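Local coordinates for protein glycerophosphoryl diester phosphodiesterase (Agrobacterium tumefaciens str. C58, PDB 3KS6) that belongs to the glycerophosphoryl diester phosphodiesterase family, folds as a TIM barrel and holds a magnesium ion in this model, at residues His49-Thr53 with Lys107-Asp111; Arg156-Val160 with Ser181-Val187; Phe23-Met29 with Leu94-Val100; His213-Ile218 with Arg233-Ala237; Ala192-Met197 with Asp223-Lys227. All coordinates share one frame. Where two conformers were deposited one is given. Numbering follows the deposited sequence.

Contact 1: residues His49-Thr53 with Lys107-Asp111; sequences HHDPT and KPGVD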
# COMPACT_ATOMS: atom_id res chain seq x y z
N HIS A 49 3.93 6.33 -7.69
CA HIS A 49 5.32 5.85 -7.77
C HIS A 49 5.76 5.46 -6.38
O HIS A 49 5.38 6.12 -5.41
CB HIS A 49 6.22 6.96 -8.30
CG HIS A 49 7.47 6.46 -8.96
ND1 HIS A 49 7.49 6.07 -10.28
CD2 HIS A 49 8.74 6.30 -8.51
CE1 HIS A 49 8.71 5.68 -10.62
NE2 HIS A 49 9.50 5.81 -9.56
N HIS A 50 6.59 4.43 -6.27
CA HIS A 50 7.04 4.01 -4.94
C HIS A 50 8.10 4.96 -4.35
O HIS A 50 7.82 5.62 -3.35
CB HIS A 50 7.58 2.58 -4.98
CG HIS A 50 8.16 2.16 -3.68
ND1 HIS A 50 9.49 1.83 -3.53
CD2 HIS A 50 7.61 2.09 -2.45
CE1 HIS A 50 9.72 1.57 -2.25
NE2 HIS A 50 8.59 1.72 -1.58
N ASP A 51 9.29 5.03 -4.95
CA ASP A 51 10.35 5.88 -4.39
C ASP A 51 10.05 7.37 -4.63
O ASP A 51 9.32 7.72 -5.57
CB ASP A 51 11.72 5.57 -5.01
CG ASP A 51 12.32 4.27 -4.56
OD1 ASP A 51 11.97 3.74 -3.49
OD2 ASP A 51 13.18 3.79 -5.31
N PRO A 52 10.61 8.26 -3.81
CA PRO A 52 10.43 9.68 -4.03
C PRO A 52 11.26 10.16 -5.22
O PRO A 52 11.17 11.34 -5.58
CB PRO A 52 10.90 10.31 -2.72
CG PRO A 52 11.88 9.33 -2.16
CD PRO A 52 11.40 7.98 -2.59
N THR A 53 12.07 9.27 -5.79
CA THR A 53 12.88 9.56 -6.97
C THR A 53 12.56 8.55 -8.05
O THR A 53 12.05 7.45 -7.81
CB THR A 53 14.38 9.50 -6.68
OG1 THR A 53 14.71 8.18 -6.25
CG2 THR A 53 14.81 10.54 -5.60
N LYS A 107 3.93 8.44 1.59
CA LYS A 107 5.39 8.35 1.67
C LYS A 107 5.99 9.73 1.92
O LYS A 107 5.42 10.76 1.50
CB LYS A 107 5.96 7.84 0.33
CG LYS A 107 5.66 6.39 -0.03
CD LYS A 107 6.61 5.41 0.66
CE LYS A 107 7.77 4.90 -0.23
NZ LYS A 107 8.83 5.89 -0.62
N PRO A 108 7.16 9.78 2.58
CA PRO A 108 7.90 11.03 2.70
C PRO A 108 8.78 11.27 1.48
O PRO A 108 8.85 10.44 0.58
CB PRO A 108 8.77 10.79 3.93
CG PRO A 108 9.13 9.29 3.80
CD PRO A 108 7.83 8.69 3.32
N GLY A 109 9.43 12.44 1.45
CA GLY A 109 10.39 12.74 0.42
C GLY A 109 11.78 12.17 0.66
O GLY A 109 12.02 11.38 1.59
N VAL A 110 12.72 12.57 -0.19
CA VAL A 110 14.09 12.06 -0.13
C VAL A 110 14.70 12.22 1.26
O VAL A 110 15.36 11.31 1.76
CB VAL A 110 15.00 12.76 -1.23
CG1 VAL A 110 16.46 12.37 -1.04
CG2 VAL A 110 14.52 12.38 -2.66
N ASP A 111 14.46 13.36 1.90
CA ASP A 111 14.99 13.63 3.24
C ASP A 111 14.31 12.88 4.40
O ASP A 111 14.63 13.12 5.57
CB ASP A 111 14.96 15.14 3.50
CG ASP A 111 13.55 15.72 3.55
OD1 ASP A 111 12.53 14.98 3.45
OD2 ASP A 111 13.45 16.95 3.74
O HOH W 1 11.57 4.52 -1.24
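Two loops meet here near the surface, and the join is part polar, part greasy. Start at H50, whose backbone carries the main polar link: K107 NZ donates to H50 O at 2.9 Å. The imidazole sets off away from 107-111, yet its far side still reaches the lysine, with H50 NE2 3.6 Å from K107 CE. D51 follows and turns its side chain away, so a water makes the connection: it donates to D51 OD1 over a short 2.4 Å and accepts from K107 NZ at 3.1 Å. The lysine ammonium is thus held between a backbone carbonyl and a solvent-linked carboxylate. At P52 the character changes. Its ring points at the second loop and lies against the backbone there, P52 CB being 3.8 Å from V110 N and 4.0 Å from G109 C. T53 finishes the segment with its methyl, T53 CG2 touching V110 CG2 at 3.5 Å, while P52 CG lies 4.1 Å from the same V110 CG2. The first loop borders the magnesium site: the H50 side chain comes within about 5 Å of the ion, which is bound by E35, D37 and E105. One loop follows strand 46-48 and the other strand 101-106; strand 33-40 touches both, with D37 against H50 and K107, and H39 against P52 and K107.

Contact 2: residues Arg156-Val160 with Ser181-Val187; sequences RLWLV and SIHEIGV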
# COMPACT_ATOMS: atom_id res chain seq x y z
N ARG A 156 -7.39 3.81 8.61
CA ARG A 156 -5.94 4.00 8.59
C ARG A 156 -5.24 2.76 9.15
O ARG A 156 -5.77 2.12 10.07
CB ARG A 156 -5.54 5.20 9.46
CG ARG A 156 -6.04 6.56 8.99
CD ARG A 156 -6.14 7.59 10.15
NE ARG A 156 -7.25 7.32 11.08
CZ ARG A 156 -7.13 6.94 12.36
NH1 ARG A 156 -5.95 6.84 12.94
NH2 ARG A 156 -8.22 6.68 13.08
N LEU A 157 -4.05 2.46 8.63
CA LEU A 157 -3.21 1.42 9.21
C LEU A 157 -1.75 1.88 9.22
O LEU A 157 -1.27 2.45 8.24
CB LEU A 157 -3.38 0.07 8.53
CG LEU A 157 -2.72 -0.19 7.19
CD1 LEU A 157 -1.34 -0.77 7.35
CD2 LEU A 157 -3.54 -1.13 6.31
N TRP A 158 -1.09 1.59 10.33
CA TRP A 158 0.31 1.93 10.55
C TRP A 158 1.18 0.78 10.14
O TRP A 158 1.05 -0.36 10.61
CB TRP A 158 0.53 2.30 12.01
CG TRP A 158 1.95 2.75 12.30
CD1 TRP A 158 2.78 3.41 11.48
CD2 TRP A 158 2.65 2.56 13.54
NE1 TRP A 158 4.00 3.62 12.11
CE2 TRP A 158 3.93 3.09 13.37
CE3 TRP A 158 2.30 1.98 14.76
CZ2 TRP A 158 4.88 3.09 14.40
CZ3 TRP A 158 3.23 1.96 15.76
CH2 TRP A 158 4.50 2.52 15.59
N LEU A 159 2.07 1.07 9.20
CA LEU A 159 3.07 0.12 8.72
C LEU A 159 4.25 0.19 9.64
O LEU A 159 4.89 1.26 9.81
CB LEU A 159 3.50 0.50 7.31
CG LEU A 159 2.37 0.43 6.26
CD1 LEU A 159 2.78 1.16 4.95
CD2 LEU A 159 2.06 -1.03 6.02
N VAL A 160 4.53 -0.96 10.26
CA VAL A 160 5.59 -1.09 11.29
C VAL A 160 6.75 -1.89 10.69
O VAL A 160 6.64 -3.12 10.44
CB VAL A 160 5.01 -1.79 12.52
CG1 VAL A 160 6.10 -2.02 13.60
CG2 VAL A 160 3.83 -0.97 13.10
N SER A 181 -4.39 6.57 18.45
CA SER A 181 -5.72 6.20 17.93
C SER A 181 -5.64 5.45 16.61
O SER A 181 -6.49 5.67 15.72
CB SER A 181 -6.65 7.41 17.78
OG SER A 181 -6.81 8.07 19.02
N ILE A 182 -4.67 4.55 16.49
CA ILE A 182 -4.49 3.69 15.32
C ILE A 182 -5.11 2.34 15.71
O ILE A 182 -4.83 1.81 16.79
CB ILE A 182 -2.95 3.56 14.94
CG1 ILE A 182 -2.41 4.96 14.51
CG2 ILE A 182 -2.72 2.55 13.83
CD1 ILE A 182 -0.91 5.07 14.52
N HIS A 183 -5.93 1.79 14.82
CA HIS A 183 -6.68 0.57 15.08
C HIS A 183 -6.19 -0.64 14.33
O HIS A 183 -6.74 -1.72 14.52
CB HIS A 183 -8.14 0.81 14.76
CG HIS A 183 -8.69 2.02 15.45
ND1 HIS A 183 -8.74 2.13 16.82
CD2 HIS A 183 -9.15 3.19 14.96
CE1 HIS A 183 -9.23 3.31 17.14
NE2 HIS A 183 -9.48 3.98 16.03
N GLU A 184 -5.14 -0.48 13.51
CA GLU A 184 -4.59 -1.56 12.73
C GLU A 184 -3.12 -1.30 12.44
O GLU A 184 -2.75 -0.15 12.17
CB GLU A 184 -5.33 -1.64 11.39
CG GLU A 184 -4.84 -2.76 10.49
CD GLU A 184 -5.67 -3.00 9.24
OE1 GLU A 184 -6.80 -2.46 9.09
OE2 GLU A 184 -5.17 -3.75 8.37
N ILE A 185 -2.29 -2.35 12.54
CA ILE A 185 -0.89 -2.28 12.10
C ILE A 185 -0.66 -3.29 11.00
O ILE A 185 -1.39 -4.29 10.89
CB ILE A 185 0.16 -2.47 13.26
CG1 ILE A 185 0.16 -3.91 13.77
CG2 ILE A 185 -0.13 -1.49 14.38
CD1 ILE A 185 1.21 -4.24 14.84
N GLY A 186 0.38 -3.06 10.20
CA GLY A 186 0.82 -4.02 9.20
C GLY A 186 2.30 -4.25 9.43
O GLY A 186 3.04 -3.29 9.55
N VAL A 187 2.70 -5.51 9.57
CA VAL A 187 4.10 -5.90 9.73
C VAL A 187 4.57 -6.70 8.52
O VAL A 187 3.76 -7.40 7.83
CB VAL A 187 4.34 -6.71 11.07
CG1 VAL A 187 3.74 -5.96 12.29
CG2 VAL A 187 3.77 -8.14 11.02
O HOH W 2 -6.45 3.21 12.42
O HOH W 3 -7.65 0.06 9.23
O HOH W 4 -9.75 7.06 15.80
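R156 opens strand 156-160 with a side chain that folds back through m, t and m torsions, so that its guanidinium meets the turn before the second strand. R156 NH1 donates to S181 O at 3.1 Å, and NH2 adds a weak bond of 3.3 Å to that same oxygen. S181 itself, with positive phi, is the C-prime residue of the Schellman motif ending the preceding helix. L157 takes an uncommon p chi1, with chi2 between wells; its CD1 lies 4.0 Å from G186 N. A CB on G186 would crowd both L157 CD1 and L159 CD2, so the missing side chain leaves room for both leucines. W158, chi1 t, sends its ring away toward F140 O, which takes its NE1 proton, while W158 CB packs 3.7 Å from I182 CG2. E184 is extended through chi1 and chi2, carrying its carboxylate to K227 in a salt bridge. The backbones pair in parallel: W158 N to E184 O at 3.0 Å, G186 N to W158 O at 2.8 Å, V160 N to G186 O at 2.9 Å. With helix 162-179 between them, these strands make a beta-alpha-beta crossover, the repeating unit of a TIM barrel.

Contact 3: residues Phe23-Met29 with Leu94-Val100; sequences FTATAAM and LYVDSHV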
# COMPACT_ATOMS: atom_id res chain seq x y z
N PHE A 23 -1.85 -2.06 -12.89
CA PHE A 23 -3.04 -1.52 -12.26
C PHE A 23 -4.34 -1.92 -13.01
O PHE A 23 -5.39 -2.10 -12.39
CB PHE A 23 -2.94 -0.01 -12.09
CG PHE A 23 -1.93 0.43 -11.07
CD1 PHE A 23 -2.04 0.04 -9.74
CD2 PHE A 23 -0.90 1.31 -11.41
CE1 PHE A 23 -1.14 0.44 -8.79
CE2 PHE A 23 -0.00 1.72 -10.43
CZ PHE A 23 -0.14 1.29 -9.12
N THR A 24 -4.23 -2.07 -14.32
CA THR A 24 -5.36 -2.45 -15.18
C THR A 24 -5.69 -3.90 -14.93
O THR A 24 -6.86 -4.24 -14.70
CB THR A 24 -5.04 -2.15 -16.69
OG1 THR A 24 -4.80 -0.75 -16.85
CG2 THR A 24 -6.22 -2.52 -17.61
N ALA A 25 -4.67 -4.75 -14.91
CA ALA A 25 -4.88 -6.18 -14.71
C ALA A 25 -5.43 -6.41 -13.31
O ALA A 25 -6.37 -7.17 -13.12
CB ALA A 25 -3.56 -6.98 -14.94
N THR A 26 -4.88 -5.70 -12.33
CA THR A 26 -5.36 -5.84 -10.95
C THR A 26 -6.85 -5.49 -10.77
O THR A 26 -7.57 -6.18 -10.03
CB THR A 26 -4.51 -4.97 -10.00
OG1 THR A 26 -3.18 -5.55 -9.88
CG2 THR A 26 -5.14 -4.94 -8.61
N ALA A 27 -7.30 -4.44 -11.46
CA ALA A 27 -8.69 -3.97 -11.39
C ALA A 27 -9.68 -5.06 -11.78
O ALA A 27 -10.84 -5.04 -11.32
CB ALA A 27 -8.90 -2.75 -12.25
N ALA A 28 -9.23 -5.98 -12.62
CA ALA A 28 -10.05 -7.12 -13.11
C ALA A 28 -9.92 -8.43 -12.33
O ALA A 28 -10.60 -9.43 -12.66
CB ALA A 28 -9.70 -7.36 -14.59
N MSE A 29 -9.07 -8.47 -11.30
CA MSE A 29 -8.85 -9.71 -10.53
C MSE A 29 -9.78 -9.88 -9.36
O MSE A 29 -10.33 -8.91 -8.84
CB MSE A 29 -7.41 -9.78 -10.01
CG MSE A 29 -6.43 -9.97 -11.10
SE MSE A 29 -4.61 -10.05 -10.29
CE MSE A 29 -3.80 -9.37 -11.83
N LEU A 94 -9.13 3.96 -13.84
CA LEU A 94 -9.09 2.53 -14.04
C LEU A 94 -10.02 1.76 -13.09
O LEU A 94 -10.36 0.60 -13.36
CB LEU A 94 -7.66 2.00 -13.86
CG LEU A 94 -6.61 2.48 -14.84
CD1 LEU A 94 -5.24 1.90 -14.40
CD2 LEU A 94 -7.00 2.04 -16.29
N TYR A 95 -10.33 2.34 -11.93
CA TYR A 95 -11.04 1.63 -10.86
C TYR A 95 -12.50 2.05 -10.69
O TYR A 95 -13.21 1.52 -9.83
CB TYR A 95 -10.24 1.74 -9.54
CG TYR A 95 -9.06 0.77 -9.55
CD1 TYR A 95 -7.91 1.07 -10.25
CD2 TYR A 95 -9.14 -0.45 -8.92
CE1 TYR A 95 -6.87 0.21 -10.31
CE2 TYR A 95 -8.11 -1.34 -8.98
CZ TYR A 95 -6.96 -1.02 -9.67
OH TYR A 95 -5.90 -1.90 -9.75
N VAL A 96 -12.95 2.95 -11.56
CA VAL A 96 -14.30 3.53 -11.47
C VAL A 96 -15.37 2.44 -11.39
O VAL A 96 -16.25 2.53 -10.52
CB VAL A 96 -14.61 4.50 -12.66
CG1 VAL A 96 -14.78 3.76 -13.96
CG2 VAL A 96 -15.86 5.32 -12.36
N ASP A 97 -15.24 1.43 -12.25
CA ASP A 97 -16.19 0.33 -12.33
C ASP A 97 -15.70 -0.98 -11.75
O ASP A 97 -16.34 -2.00 -11.94
CB ASP A 97 -16.54 0.08 -13.80
CG ASP A 97 -17.27 1.23 -14.43
OD1 ASP A 97 -18.08 1.90 -13.73
OD2 ASP A 97 -17.04 1.46 -15.64
N SER A 98 -14.56 -0.99 -11.08
CA SER A 98 -14.03 -2.22 -10.51
C SER A 98 -14.56 -2.42 -9.10
O SER A 98 -14.88 -1.44 -8.40
CB SER A 98 -12.50 -2.06 -10.43
OG SER A 98 -11.95 -3.16 -9.72
N HIS A 99 -14.65 -3.67 -8.67
CA HIS A 99 -14.98 -3.97 -7.26
C HIS A 99 -13.79 -3.81 -6.32
O HIS A 99 -13.96 -3.77 -5.11
CB HIS A 99 -15.58 -5.39 -7.15
CG HIS A 99 -14.56 -6.48 -6.94
ND1 HIS A 99 -13.78 -6.97 -7.96
CD2 HIS A 99 -14.23 -7.18 -5.83
CE1 HIS A 99 -13.00 -7.94 -7.48
NE2 HIS A 99 -13.26 -8.08 -6.19
N VAL A 100 -12.58 -3.69 -6.89
CA VAL A 100 -11.32 -3.58 -6.10
C VAL A 100 -11.17 -2.15 -5.56
O VAL A 100 -11.35 -1.19 -6.30
CB VAL A 100 -10.13 -3.96 -6.99
CG1 VAL A 100 -8.76 -3.81 -6.26
CG2 VAL A 100 -10.34 -5.39 -7.53
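One serine hydroxyl does two jobs at the point where helix 20-27 runs out: S98 OG donates to A27 O at 2.7 Å and accepts from V100 N at 2.9 Å, the latter closing an ST turn. The serine is presented by a type I turn from Y95 to S98. A second hydroxyl reaches the helix one turn earlier, Y95 OH making a weak 2.7 Å bond to F23 O, which also receives the helical bond from A27 N. Between the two, A27 CB sits over the face of the tyrosine in a CH-pi contact, 3.8 Å from the ring centroid. L94 adds an apolar touch, L94 CD1 lying 3.8 Å from F23 CB; a methyl of V100, CG2, rests 3.8 Å from the carbonyl oxygen A27 O. Thus the turn after helix 88-95 packs against the end of helix 20-27. Beneath them runs strand 33-40, where V34 touches F23, T26 and Y95; selenomethionine M29 leans the other way, onto the start of helix 234-249.

Contact 4: residues His213-Ile218 with Arg233-Ala237; sequences HTPSQI and RPTLA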
# COMPACT_ATOMS: atom_id res chain seq x y z
N HIS A 213 5.49 -12.13 -0.92
CA HIS A 213 5.71 -12.29 -2.37
C HIS A 213 5.93 -13.73 -2.86
O HIS A 213 5.72 -14.00 -4.05
CB HIS A 213 6.89 -11.43 -2.79
CG HIS A 213 6.78 -10.00 -2.37
ND1 HIS A 213 5.60 -9.28 -2.46
CD2 HIS A 213 7.70 -9.16 -1.87
CE1 HIS A 213 5.81 -8.05 -2.04
NE2 HIS A 213 7.08 -7.95 -1.67
N THR A 214 6.26 -14.65 -1.96
CA THR A 214 6.49 -16.07 -2.30
C THR A 214 5.38 -17.00 -1.80
O THR A 214 4.62 -16.64 -0.89
CB THR A 214 7.81 -16.57 -1.64
OG1 THR A 214 7.62 -16.69 -0.23
CG2 THR A 214 8.98 -15.59 -1.91
N PRO A 215 5.29 -18.23 -2.36
CA PRO A 215 4.28 -19.14 -1.89
C PRO A 215 4.31 -19.41 -0.42
O PRO A 215 3.24 -19.50 0.18
CB PRO A 215 4.59 -20.44 -2.67
CG PRO A 215 5.24 -19.98 -3.89
CD PRO A 215 6.04 -18.78 -3.50
N SER A 216 5.50 -19.57 0.16
CA SER A 216 5.60 -19.86 1.59
C SER A 216 5.07 -18.67 2.41
O SER A 216 4.39 -18.87 3.42
CB SER A 216 7.04 -20.21 2.00
OG SER A 216 7.95 -19.29 1.43
N GLN A 217 5.42 -17.47 1.99
CA GLN A 217 4.98 -16.25 2.70
C GLN A 217 3.47 -16.04 2.59
O GLN A 217 2.81 -15.73 3.56
CB GLN A 217 5.69 -15.04 2.11
CG GLN A 217 7.10 -14.90 2.57
CD GLN A 217 7.82 -13.81 1.84
OE1 GLN A 217 7.58 -13.56 0.65
NE2 GLN A 217 8.74 -13.15 2.56
N ILE A 218 2.95 -16.19 1.38
CA ILE A 218 1.52 -16.14 1.14
C ILE A 218 0.78 -17.18 1.97
O ILE A 218 -0.19 -16.86 2.65
CB ILE A 218 1.18 -16.29 -0.36
CG1 ILE A 218 1.70 -15.09 -1.18
CG2 ILE A 218 -0.35 -16.50 -0.54
CD1 ILE A 218 1.74 -15.31 -2.69
N ARG A 233 2.73 -10.78 -6.13
CA ARG A 233 2.25 -11.88 -6.98
C ARG A 233 0.75 -12.16 -6.72
O ARG A 233 0.37 -13.23 -6.21
CB ARG A 233 3.09 -13.15 -6.74
CG ARG A 233 4.53 -13.02 -7.26
CD ARG A 233 5.19 -14.41 -7.38
NE ARG A 233 6.54 -14.39 -7.99
CZ ARG A 233 7.71 -14.26 -7.35
NH1 ARG A 233 7.76 -14.07 -6.03
NH2 ARG A 233 8.85 -14.31 -8.03
N PRO A 234 -0.09 -11.19 -7.07
CA PRO A 234 -1.51 -11.28 -6.80
C PRO A 234 -2.19 -12.49 -7.45
O PRO A 234 -3.07 -13.10 -6.85
CB PRO A 234 -2.06 -9.97 -7.37
CG PRO A 234 -1.01 -9.51 -8.40
CD PRO A 234 0.26 -9.91 -7.73
N THR A 235 -1.74 -12.86 -8.64
CA THR A 235 -2.33 -13.99 -9.36
C THR A 235 -2.10 -15.27 -8.55
O THR A 235 -3.03 -16.02 -8.31
CB THR A 235 -1.78 -14.07 -10.79
OG1 THR A 235 -2.11 -12.85 -11.50
CG2 THR A 235 -2.35 -15.29 -11.51
N LEU A 236 -0.87 -15.46 -8.06
CA LEU A 236 -0.51 -16.60 -7.21
C LEU A 236 -1.24 -16.57 -5.90
O LEU A 236 -1.71 -17.59 -5.43
CB LEU A 236 1.01 -16.64 -6.97
CG LEU A 236 1.53 -17.71 -5.99
CD1 LEU A 236 1.23 -19.12 -6.53
CD2 LEU A 236 3.01 -17.53 -5.68
N ALA A 237 -1.34 -15.39 -5.30
CA ALA A 237 -2.00 -15.25 -4.02
C ALA A 237 -3.47 -15.66 -4.13
O ALA A 237 -3.99 -16.31 -3.24
CB ALA A 237 -1.90 -13.81 -3.51
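The last two long helices of the TIM barrel, 215-224 and 234-249, meet at their N-terminal ends, with strand 228-231 linking them along the chain. R233 stands at the N-cap position of the second helix. Its side chain points across the gap, extended through chi2 and chi3, so that R233 NH1 donates to H213 O at 2.8 Å with a good angle of 162°. The loop ahead of one helix is thereby tied to the N-cap residue of the other; the same arginine also packs on L13 and E14 of helix 12-15. A turn further on, L236 aims at the first helix and fits between two residues of it: L236 CD2 is 3.8 Å from P215 CG and 3.9 Å from I218 CD1. A237 comes next, small enough to let I218 in close. Behind this pair F229 and T231 of strand 228-231 touch both I218 and A237, so the isoleucine fills the corner between helix and sheet, its CD1 4.0 Å from both A237 CA and A237 CB.

Contact 5: residues Ala192-Met197 with Asp223-Lys227; sequences ADAGLM and DLGVK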
# COMPACT_ATOMS: atom_id res chain seq x y z
N ALA A 192 6.03 -11.75 11.27
CA ALA A 192 4.77 -12.16 11.83
C ALA A 192 4.88 -13.58 12.35
O ALA A 192 5.62 -14.39 11.79
CB ALA A 192 3.66 -12.10 10.74
N ASP A 193 4.09 -13.87 13.36
CA ASP A 193 3.89 -15.19 13.89
C ASP A 193 2.66 -15.17 14.78
O ASP A 193 2.10 -14.09 15.07
CB ASP A 193 5.15 -15.67 14.61
CG ASP A 193 5.59 -14.75 15.72
OD1 ASP A 193 4.76 -14.34 16.54
OD2 ASP A 193 6.81 -14.45 15.79
N ALA A 194 2.22 -16.36 15.21
CA ALA A 194 1.01 -16.50 16.03
C ALA A 194 1.03 -15.66 17.31
O ALA A 194 0.02 -15.09 17.68
CB ALA A 194 0.79 -18.00 16.41
N GLY A 195 2.18 -15.65 18.00
CA GLY A 195 2.29 -14.90 19.25
C GLY A 195 2.12 -13.40 19.02
O GLY A 195 1.49 -12.73 19.82
N LEU A 196 2.78 -12.87 18.00
CA LEU A 196 2.64 -11.43 17.68
C LEU A 196 1.21 -11.09 17.33
O LEU A 196 0.65 -10.12 17.85
CB LEU A 196 3.54 -11.03 16.53
CG LEU A 196 3.48 -9.53 16.17
CD1 LEU A 196 3.88 -8.71 17.37
CD2 LEU A 196 4.31 -9.19 14.92
N MSE A 197 0.60 -11.87 16.47
CA MSE A 197 -0.77 -11.61 16.09
C MSE A 197 -1.72 -11.64 17.28
O MSE A 197 -2.61 -10.81 17.39
CB MSE A 197 -1.22 -12.59 14.99
CG MSE A 197 -2.67 -12.47 14.64
SE MSE A 197 -3.07 -13.64 13.13
CE MSE A 197 -4.97 -13.57 13.26
N ASP A 223 -2.48 -19.13 6.54
CA ASP A 223 -2.48 -20.00 7.73
C ASP A 223 -2.64 -19.22 8.99
O ASP A 223 -3.34 -19.65 9.88
CB ASP A 223 -1.17 -20.81 7.84
CG ASP A 223 -1.10 -21.98 6.86
OD1 ASP A 223 -2.13 -22.30 6.23
OD2 ASP A 223 0.01 -22.54 6.72
N LEU A 224 -1.98 -18.07 9.11
CA LEU A 224 -2.16 -17.22 10.30
C LEU A 224 -3.55 -16.59 10.41
O LEU A 224 -4.01 -16.30 11.53
CB LEU A 224 -1.07 -16.14 10.35
CG LEU A 224 0.32 -16.59 10.77
CD1 LEU A 224 1.27 -15.40 10.71
CD2 LEU A 224 0.29 -17.20 12.17
N GLY A 225 -4.22 -16.40 9.27
CA GLY A 225 -5.56 -15.85 9.23
C GLY A 225 -5.53 -14.35 9.40
O GLY A 225 -6.41 -13.78 10.02
N VAL A 226 -4.49 -13.71 8.87
CA VAL A 226 -4.29 -12.27 9.03
C VAL A 226 -5.38 -11.48 8.27
O VAL A 226 -6.02 -12.01 7.36
CB VAL A 226 -2.86 -11.84 8.61
CG1 VAL A 226 -1.78 -12.67 9.34
CG2 VAL A 226 -2.69 -11.85 7.10
N LYS A 227 -5.60 -10.22 8.65
CA LYS A 227 -6.66 -9.44 8.05
C LYS A 227 -6.45 -9.24 6.57
O LYS A 227 -7.40 -9.34 5.77
CB LYS A 227 -6.77 -8.06 8.74
CG LYS A 227 -7.88 -7.21 8.19
CD LYS A 227 -8.00 -5.86 8.93
CE LYS A 227 -9.08 -4.97 8.29
NZ LYS A 227 -9.27 -3.77 9.14
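Neighbouring helices on the outside of the TIM barrel touch here, helix 194-202 by its first turn and helix 215-224 by its last, in an interlock made without any hydrogen bond across it. The clearest bump is L224. Its isobutyl end pushes into a shallow hollow formed by small residues and backbone at the start of the other helix: L224 CD1 meets A192 CB at 4.1 Å, while L224 CD2 lies 3.7 Å from A194 N and 4.3 Å from A194 CB. D193 leaves that space open by turning away to serve as N-cap, its OD1 accepting from L196 N at 2.9 Å. The reciprocal bump is M197, a selenomethionine whose side chain is fully extended. It lies across the place where helix 215-224 ends, a hollow lined by the L224 backbone, G225 and V226. G225 has positive phi and no side chain, and the methyl settles beside it, M197 CE 3.6 Å from G225 O. Below, F207 of strand 206-210 touches A192 and M197, seating the contact on the barrel wall. The selenium fits tightest: M197 SE is 3.2 Å from L224 O, with V226 CG1 4.1 Å away.

Overall arrangement
The five contacts are spread round one TIM barrel. Contact 1 lies nearest the magnesium site, the H50 side chain about 5 Å from the ion; the side chains of F23 in contact 3 and H213 in contact 4 are each about 9 Å from it. Contact 5 lies farthest from contact 1, their centres about 30 Å apart across the chain's centre. Contacts 2 and 5 touch through a salt bridge, E184 OE1 to K227 NZ at 2.8 Å, and contacts 3 and 4 touch where M29 SE lies 3.9 Å from P234 CB. Contacts 4 and 5 share helix 215-224 without touching, centres about 16 Å apart, and contact 1 meets none of the others.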